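Local coordinates for transcriptional activator of comK gene (PDB 2HQB), which probably activates transcription of the competence gene comK and resembles substrate-binding lipoproteins that capture small ligands, at residues K51-I56 with S79-Q84; L105-Y110 with D231-L236; P136-V141 with Y186-G191. All blocks are in the same frame, centred on the assembly; numbering follows the deposited sequence.

Contact 1 of 3, residues K51-I56 with S79-Q84; sequences KAHRRI and STIHNQ
His53, on helix 49-61, lays its imidazole along Ile81, in the loop that follows helix 73-79. With CG beside the backbone N and anti to the carbonyl carbon (chi1 -73°), the ring is carried out to that loop. His53 CB lies 3.9 Å from Ile81 CD1, and His53 CG comes to 3.6 Å from the same methyl. Beyond it, ND1 still borders CD1, while His53 CE1 passes Ile81 CB at 3.6 Å. Ile81 CG1 stands over one face, 4.2 Å from the centroid of the His53 ring and 23° off the normal, a CH-pi contact displaced toward the rim. At the tip, His53 NE2 is 3.2 Å from Thr80 OG1, which lies at the ring edge and is hydrogen-bonded to Glu49. The other branch of Ile81 meets Ile56 of the same helix, its CG2 4.0 Å from Ile56 CD1. Without the ring, as with an alanine here, Ile81 would probably lose its aromatic partner and a gap open between helix and loop. The two segments belong to successive beta-alpha-beta crossovers, in which helices 49-61 and 73-79 link strands 39-43, 66-69 and 89-93, a Rossmann-like layer consistent with a lobe of the type I periplasmic binding protein fold.

Contact 2 of 3, residues L105-Y110 with D231-L236; sequences LHFEGY and DDLYVL
Leu233 of helix 230-240 meets strand 102-107 through Leu105 and Phe107, in a contact made wholly of apolar side chains. The helical segment opens with Asp231, whose OD1 takes a hydrogen bond from Asp232 N at 2.8 Å. That bond is bent, with an N-H...O angle of 134°, and the donor stands above the carboxylate plane. Asp231 O and Asp232 O receive the amides of Val235 and Leu236 in the regular helical pattern.

Leu233 follows and carries the contact. Its CG is anti to the backbone N (chi1 -164°), which brings CD2 up against Leu105 and Phe107. This methyl, Leu233 CD2, settles between the two strand side chains, 4.0 Å from Leu105 CB and 3.8 Å from Phe107 CZ. Leu105 CD1 lies alongside Leu233 CD2 at 4.1 Å, its side chain running past that of Leu233 in the opposite sense. Phe107 comes from the opposite direction, and its CZ also reaches Leu233 CB at 4.0 Å, while CD2 approaches the ring obliquely. Between these two residues His106 points its CB away from the helix, as expected from strand alternation. Next in sequence, the ring of Tyr234 meets those of Phe68 and Phe93 instead, and the side chain of Val235 touches Asn31.

Helix 230-240 thus lies across one face of the parallel sheet, beside helix 23-35. Strand 102-107 runs in that sheet between strands 89-93 and 249-253; Phe93 and Tyr253, one from each flanking strand, touch both Leu105 and Leu233, and Val259 packs on Phe107 and Leu233.

Contact 3 of 3, residues P136-V141 with Y186-G191; sequences PWQPEV and YPAGDG
Packing joins Glu140 to Tyr186 and Ala188. In Tyr186, CG anti to the backbone N (chi1 -174°) sets the ring edge against Glu140 CB, which lies close to the ring plane, 3.6 Å from Tyr186 OH and 3.8 Å from Tyr186 CE2. The two side chains cross at about a right angle, with carboxylate and ring planes 74° apart. Ala188 CB stands 4.0 Å above one face of the Tyr186 ring, offset toward the rim, and 4.2 Å from Glu140 OE1, while Phe144 stacks on Tyr186. These residues lie where strands 128-133 and 184-186, neighbours in one sheet, lead toward helices 139-150 and 193-203; in Rossmann-like lobes of type I binding proteins such loops usually border the cleft.

The polar ends of Tyr186 and Glu140 have partners beyond the two segments: Tyr186 OH is hydrogen-bonded to Thr226, and Glu140 OE1 makes a weak hydrogen bond with the hydroxyl of Tyr210. The extended chain of Gln138 brings its amide up to the carbonyl of Ala188, though the orientation of that amide is doubtful.

Backbone bonds shape both segments. Val141 N binds Gln138 O at 2.9 Å at the start of the helix, while inverse gamma turns centred on Pro187 and Ala188, each with a weak bond, fold the loop after Tyr186.

How the contacts relate
Contacts 1 and 2 belong to one Rossmann-like lobe, their centres about 23 Å apart and nearest atoms about 11 Å, whereas contact 3 lies in the other lobe. Contact 1 is the peripheral one, its centre about 31 Å from that of contact 3. Contacts 2 and 3 touch: after strand 102-107 the chain crosses into the second lobe, and Gly109 C packs on Pro139 CB at 3.7 Å. Contact 3 is nested in the loop that contact 2 closes, and the chain is back in the first lobe by helix 230-240. Such crossings are consistent with the multi-stranded hinge of type I binding proteins, and the ligand cleft probably lies between the lobes, nearer contacts 2 and 3.

Contact 1 of 3, residues K51-I56 with S79-Q84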
# COMPACT_ATOMS: atom_id res chain seq x y z
N LYS A 51 21.64 -11.28 -9.72
CA LYS A 51 21.93 -11.04 -8.31
C LYS A 51 20.93 -11.77 -7.45
O LYS A 51 21.30 -12.41 -6.47
CB LYS A 51 21.85 -9.54 -7.98
CG LYS A 51 22.88 -8.66 -8.65
CD LYS A 51 22.44 -7.19 -8.65
CE LYS A 51 23.31 -6.32 -9.56
NZ LYS A 51 22.63 -5.05 -9.91
N ALA A 52 19.66 -11.67 -7.81
CA ALA A 52 18.61 -12.30 -7.04
C ALA A 52 18.93 -13.78 -6.89
O ALA A 52 18.85 -14.31 -5.78
CB ALA A 52 17.25 -12.09 -7.71
N HIS A 53 19.31 -14.44 -7.98
CA HIS A 53 19.63 -15.87 -7.89
C HIS A 53 20.83 -16.17 -7.01
O HIS A 53 20.78 -17.12 -6.22
CB HIS A 53 19.87 -16.49 -9.27
CG HIS A 53 18.61 -16.67 -10.06
ND1 HIS A 53 17.36 -16.56 -9.50
CD2 HIS A 53 18.41 -16.90 -11.38
CE1 HIS A 53 16.44 -16.70 -10.44
NE2 HIS A 53 17.06 -16.90 -11.59
N ARG A 54 21.90 -15.39 -7.15
CA ARG A 54 23.09 -15.57 -6.34
C ARG A 54 22.75 -15.38 -4.86
O ARG A 54 23.09 -16.23 -4.02
CB ARG A 54 24.18 -14.55 -6.68
CG ARG A 54 24.68 -14.50 -8.11
CD ARG A 54 25.59 -13.26 -8.26
NE ARG A 54 25.76 -12.81 -9.64
CZ ARG A 54 26.43 -13.48 -10.57
NH1 ARG A 54 27.01 -14.65 -10.27
NH2 ARG A 54 26.53 -12.99 -11.79
N ARG A 55 22.08 -14.28 -4.52
CA ARG A 55 21.75 -13.99 -3.13
C ARG A 55 20.78 -15.00 -2.53
O ARG A 55 20.59 -15.04 -1.33
CB ARG A 55 21.18 -12.58 -2.97
CG ARG A 55 22.10 -11.47 -3.44
CD ARG A 55 23.35 -11.28 -2.57
NE ARG A 55 24.36 -10.43 -3.22
CZ ARG A 55 25.35 -10.88 -4.00
NH1 ARG A 55 25.46 -12.19 -4.20
NH2 ARG A 55 26.20 -10.04 -4.60
N ILE A 56 20.18 -15.82 -3.38
CA ILE A 56 19.24 -16.81 -2.89
C ILE A 56 20.04 -18.03 -2.47
O ILE A 56 19.67 -18.77 -1.55
CB ILE A 56 18.20 -17.15 -3.99
CG1 ILE A 56 17.24 -15.96 -4.15
CG2 ILE A 56 17.43 -18.47 -3.65
CD1 ILE A 56 15.96 -16.23 -4.94
N SER A 79 10.29 -17.38 -9.67
CA SER A 79 9.70 -18.39 -10.52
C SER A 79 10.72 -19.18 -11.32
O SER A 79 10.51 -20.36 -11.63
CB SER A 79 8.69 -17.77 -11.46
OG SER A 79 7.58 -17.31 -10.72
N THR A 80 11.82 -18.53 -11.65
CA THR A 80 12.85 -19.18 -12.43
C THR A 80 13.81 -19.91 -11.53
O THR A 80 14.89 -20.31 -11.94
CB THR A 80 13.64 -18.14 -13.29
OG1 THR A 80 13.95 -16.97 -12.50
CG2 THR A 80 12.81 -17.74 -14.50
N ILE A 81 13.41 -20.13 -10.28
CA ILE A 81 14.31 -20.79 -9.36
C ILE A 81 13.61 -21.56 -8.22
O ILE A 81 14.26 -22.34 -7.52
CB ILE A 81 15.29 -19.70 -8.80
CG1 ILE A 81 16.66 -20.31 -8.57
CG2 ILE A 81 14.73 -19.06 -7.52
CD1 ILE A 81 17.66 -19.36 -7.92
N HIS A 82 12.30 -21.39 -8.06
CA HIS A 82 11.59 -22.02 -6.95
C HIS A 82 11.50 -23.52 -7.00
O HIS A 82 11.05 -24.15 -6.05
CB HIS A 82 10.18 -21.49 -6.82
CG HIS A 82 9.22 -22.14 -7.77
ND1 HIS A 82 9.34 -22.03 -9.14
CD2 HIS A 82 8.11 -22.88 -7.54
CE1 HIS A 82 8.34 -22.68 -9.72
NE2 HIS A 82 7.58 -23.20 -8.77
N ASN A 83 11.92 -24.10 -8.12
CA ASN A 83 11.85 -25.55 -8.27
C ASN A 83 13.12 -26.27 -7.90
O ASN A 83 13.12 -27.48 -7.78
CB ASN A 83 11.44 -25.96 -9.68
CG ASN A 83 9.94 -26.02 -9.83
OD1 ASN A 83 9.24 -26.50 -8.94
ND2 ASN A 83 9.44 -25.54 -10.97
N GLN A 84 14.21 -25.53 -7.74
CA GLN A 84 15.46 -26.16 -7.34
C GLN A 84 15.68 -25.97 -5.86
O GLN A 84 16.72 -26.34 -5.33
CB GLN A 84 16.63 -25.58 -8.11
CG GLN A 84 16.61 -24.11 -8.21
CD GLN A 84 17.70 -23.61 -9.11
OE1 GLN A 84 18.88 -23.62 -8.75
NE2 GLN A 84 17.32 -23.19 -10.31

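Contact 2 of 3, residues L105-Y110 with D231-L236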
# COMPACT_ATOMS: atom_id res chain seq x y z
N LEU A 105 1.80 -11.76 -2.65
CA LEU A 105 0.92 -10.97 -1.83
C LEU A 105 0.43 -9.74 -2.58
O LEU A 105 1.20 -9.10 -3.30
CB LEU A 105 1.69 -10.55 -0.58
CG LEU A 105 2.35 -11.72 0.14
CD1 LEU A 105 3.23 -11.22 1.23
CD2 LEU A 105 1.27 -12.62 0.71
N HIS A 106 -0.85 -9.41 -2.39
CA HIS A 106 -1.45 -8.23 -3.01
C HIS A 106 -2.40 -7.50 -2.06
O HIS A 106 -3.16 -8.12 -1.31
CB HIS A 106 -2.25 -8.63 -4.23
CG HIS A 106 -1.47 -9.43 -5.22
ND1 HIS A 106 -0.88 -8.86 -6.33
CD2 HIS A 106 -1.22 -10.76 -5.29
CE1 HIS A 106 -0.29 -9.81 -7.04
NE2 HIS A 106 -0.49 -10.97 -6.44
N PHE A 107 -2.34 -6.17 -2.08
CA PHE A 107 -3.24 -5.39 -1.25
C PHE A 107 -4.38 -4.98 -2.13
O PHE A 107 -4.21 -4.61 -3.30
CB PHE A 107 -2.56 -4.16 -0.69
CG PHE A 107 -1.77 -4.43 0.53
CD1 PHE A 107 -0.39 -4.60 0.46
CD2 PHE A 107 -2.39 -4.53 1.76
CE1 PHE A 107 0.36 -4.88 1.61
CE2 PHE A 107 -1.65 -4.80 2.91
CZ PHE A 107 -0.27 -4.98 2.84
N GLU A 108 -5.58 -5.08 -1.56
CA GLU A 108 -6.78 -4.75 -2.27
C GLU A 108 -6.93 -3.23 -2.19
O GLU A 108 -6.97 -2.67 -1.10
CB GLU A 108 -7.95 -5.49 -1.61
CG GLU A 108 -8.96 -6.00 -2.62
CD GLU A 108 -8.35 -6.94 -3.64
OE1 GLU A 108 -7.90 -8.03 -3.25
OE2 GLU A 108 -8.32 -6.58 -4.84
N GLY A 109 -7.00 -2.58 -3.34
CA GLY A 109 -7.07 -1.12 -3.36
C GLY A 109 -8.38 -0.34 -3.44
O GLY A 109 -8.50 0.72 -2.84
N TYR A 110 -9.36 -0.84 -4.19
CA TYR A 110 -10.64 -0.14 -4.33
C TYR A 110 -11.28 0.30 -3.01
O TYR A 110 -11.56 1.49 -2.83
CB TYR A 110 -11.63 -1.03 -5.09
CG TYR A 110 -12.94 -0.35 -5.43
CD1 TYR A 110 -13.07 0.45 -6.58
CD2 TYR A 110 -14.04 -0.50 -4.60
CE1 TYR A 110 -14.29 1.09 -6.87
CE2 TYR A 110 -15.25 0.14 -4.87
CZ TYR A 110 -15.37 0.93 -5.99
OH TYR A 110 -16.54 1.60 -6.15
N ASP A 231 4.16 -4.11 7.15
CA ASP A 231 4.90 -4.70 8.26
C ASP A 231 4.06 -5.81 8.87
O ASP A 231 4.57 -6.89 9.19
CB ASP A 231 5.29 -3.64 9.30
CG ASP A 231 4.13 -2.70 9.68
OD1 ASP A 231 3.05 -2.73 9.05
OD2 ASP A 231 4.34 -1.92 10.63
N ASP A 232 2.77 -5.53 9.02
CA ASP A 232 1.85 -6.51 9.56
C ASP A 232 1.68 -7.71 8.65
O ASP A 232 1.73 -8.85 9.09
CB ASP A 232 0.50 -5.88 9.79
CG ASP A 232 0.52 -4.97 10.94
OD1 ASP A 232 1.63 -4.79 11.48
OD2 ASP A 232 -0.55 -4.45 11.31
N LEU A 233 1.47 -7.45 7.37
CA LEU A 233 1.33 -8.55 6.46
C LEU A 233 2.58 -9.46 6.49
O LEU A 233 2.46 -10.68 6.42
CB LEU A 233 1.10 -8.04 5.05
CG LEU A 233 0.58 -9.18 4.19
CD1 LEU A 233 -0.72 -9.63 4.80
CD2 LEU A 233 0.39 -8.74 2.75
N TYR A 234 3.78 -8.87 6.60
CA TYR A 234 5.00 -9.68 6.62
C TYR A 234 4.96 -10.62 7.79
O TYR A 234 5.15 -11.80 7.64
CB TYR A 234 6.27 -8.83 6.74
CG TYR A 234 6.90 -8.49 5.42
CD1 TYR A 234 6.32 -7.55 4.58
CD2 TYR A 234 8.09 -9.08 5.01
CE1 TYR A 234 6.91 -7.21 3.38
CE2 TYR A 234 8.68 -8.74 3.81
CZ TYR A 234 8.08 -7.80 3.00
OH TYR A 234 8.63 -7.44 1.79
N VAL A 235 4.74 -10.07 8.98
CA VAL A 235 4.67 -10.87 10.17
C VAL A 235 3.57 -11.91 9.96
O VAL A 235 3.81 -13.10 10.07
CB VAL A 235 4.41 -9.95 11.40
CG1 VAL A 235 4.16 -10.76 12.65
CG2 VAL A 235 5.63 -9.04 11.60
N LEU A 236 2.37 -11.47 9.62
CA LEU A 236 1.26 -12.38 9.39
C LEU A 236 1.64 -13.59 8.54
O LEU A 236 1.44 -14.75 8.94
CB LEU A 236 0.10 -11.63 8.72
CG LEU A 236 -1.09 -12.41 8.15
CD1 LEU A 236 -1.68 -13.31 9.25
CD2 LEU A 236 -2.16 -11.45 7.67

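Contact 3 of 3, residues P136-V141 with Y186-G191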
# COMPACT_ATOMS: atom_id res chain seq x y z
N PRO A 136 -3.66 4.42 -14.37
CA PRO A 136 -5.09 4.15 -14.43
C PRO A 136 -5.51 2.83 -13.79
O PRO A 136 -6.61 2.71 -13.24
CB PRO A 136 -5.37 4.17 -15.91
CG PRO A 136 -4.29 5.04 -16.46
CD PRO A 136 -3.10 4.55 -15.73
N TRP A 137 -4.63 1.84 -13.86
CA TRP A 137 -4.94 0.56 -13.27
C TRP A 137 -4.93 0.54 -11.74
O TRP A 137 -5.13 -0.50 -11.12
CB TRP A 137 -4.00 -0.50 -13.82
CG TRP A 137 -2.55 -0.22 -13.62
CD1 TRP A 137 -1.65 0.23 -14.54
CD2 TRP A 137 -1.81 -0.42 -12.41
NE1 TRP A 137 -0.40 0.31 -13.99
CE2 TRP A 137 -0.47 -0.08 -12.68
CE3 TRP A 137 -2.16 -0.86 -11.13
CZ2 TRP A 137 0.52 -0.16 -11.72
CZ3 TRP A 137 -1.18 -0.94 -10.18
CH2 TRP A 137 0.15 -0.59 -10.48
N GLN A 138 -4.69 1.68 -11.11
CA GLN A 138 -4.69 1.72 -9.65
C GLN A 138 -6.13 1.70 -9.12
O GLN A 138 -6.89 2.65 -9.32
CB GLN A 138 -3.93 2.97 -9.15
CG GLN A 138 -2.42 2.92 -9.36
CD GLN A 138 -1.68 4.16 -8.89
OE1 GLN A 138 -1.85 4.65 -7.77
NE2 GLN A 138 -0.82 4.67 -9.76
N PRO A 139 -6.53 0.60 -8.46
CA PRO A 139 -7.87 0.46 -7.90
C PRO A 139 -8.29 1.67 -7.10
O PRO A 139 -9.37 2.19 -7.31
CB PRO A 139 -7.73 -0.79 -7.04
CG PRO A 139 -6.89 -1.62 -7.89
CD PRO A 139 -5.78 -0.65 -8.27
N GLU A 140 -7.42 2.12 -6.18
CA GLU A 140 -7.68 3.30 -5.35
C GLU A 140 -8.29 4.46 -6.16
O GLU A 140 -9.11 5.22 -5.63
CB GLU A 140 -6.37 3.81 -4.73
CG GLU A 140 -5.31 2.75 -4.40
CD GLU A 140 -4.27 2.52 -5.51
OE1 GLU A 140 -3.79 3.52 -6.09
OE2 GLU A 140 -3.91 1.35 -5.77
N VAL A 141 -7.88 4.61 -7.42
CA VAL A 141 -8.41 5.71 -8.21
C VAL A 141 -9.94 5.59 -8.37
O VAL A 141 -10.65 6.57 -8.19
CB VAL A 141 -7.72 5.82 -9.60
CG1 VAL A 141 -8.22 7.07 -10.35
CG2 VAL A 141 -6.24 5.91 -9.43
N TYR A 186 -5.68 13.51 -3.16
CA TYR A 186 -5.30 12.13 -2.90
C TYR A 186 -4.10 11.87 -3.81
O TYR A 186 -4.28 11.43 -4.95
CB TYR A 186 -6.45 11.18 -3.28
CG TYR A 186 -6.19 9.75 -2.91
CD1 TYR A 186 -5.50 9.42 -1.73
CD2 TYR A 186 -6.67 8.71 -3.69
CE1 TYR A 186 -5.28 8.07 -1.35
CE2 TYR A 186 -6.45 7.36 -3.31
CZ TYR A 186 -5.76 7.06 -2.14
OH TYR A 186 -5.59 5.76 -1.76
N PRO A 187 -2.88 12.18 -3.34
CA PRO A 187 -1.70 11.96 -4.20
C PRO A 187 -1.21 10.53 -4.01
O PRO A 187 -0.32 10.24 -3.21
CB PRO A 187 -0.73 13.05 -3.74
CG PRO A 187 -1.07 13.23 -2.25
CD PRO A 187 -2.54 12.90 -2.09
N ALA A 188 -1.83 9.64 -4.78
CA ALA A 188 -1.61 8.21 -4.70
C ALA A 188 -0.40 7.65 -5.41
O ALA A 188 -0.52 6.83 -6.35
CB ALA A 188 -2.87 7.49 -5.14
N GLY A 189 0.77 8.06 -4.93
CA GLY A 189 2.05 7.60 -5.48
C GLY A 189 3.04 7.69 -4.35
O GLY A 189 3.32 8.78 -3.90
N ASP A 190 3.54 6.55 -3.87
CA ASP A 190 4.51 6.54 -2.74
C ASP A 190 5.66 7.45 -3.01
O ASP A 190 6.02 8.27 -2.18
CB ASP A 190 5.09 5.16 -2.51
CG ASP A 190 4.06 4.15 -2.10
OD1 ASP A 190 3.76 4.10 -0.89
OD2 ASP A 190 3.57 3.42 -2.99
N GLY A 191 6.26 7.30 -4.18
CA GLY A 191 7.37 8.17 -4.49
C GLY A 191 7.21 9.66 -4.25
O GLY A 191 8.03 10.25 -3.55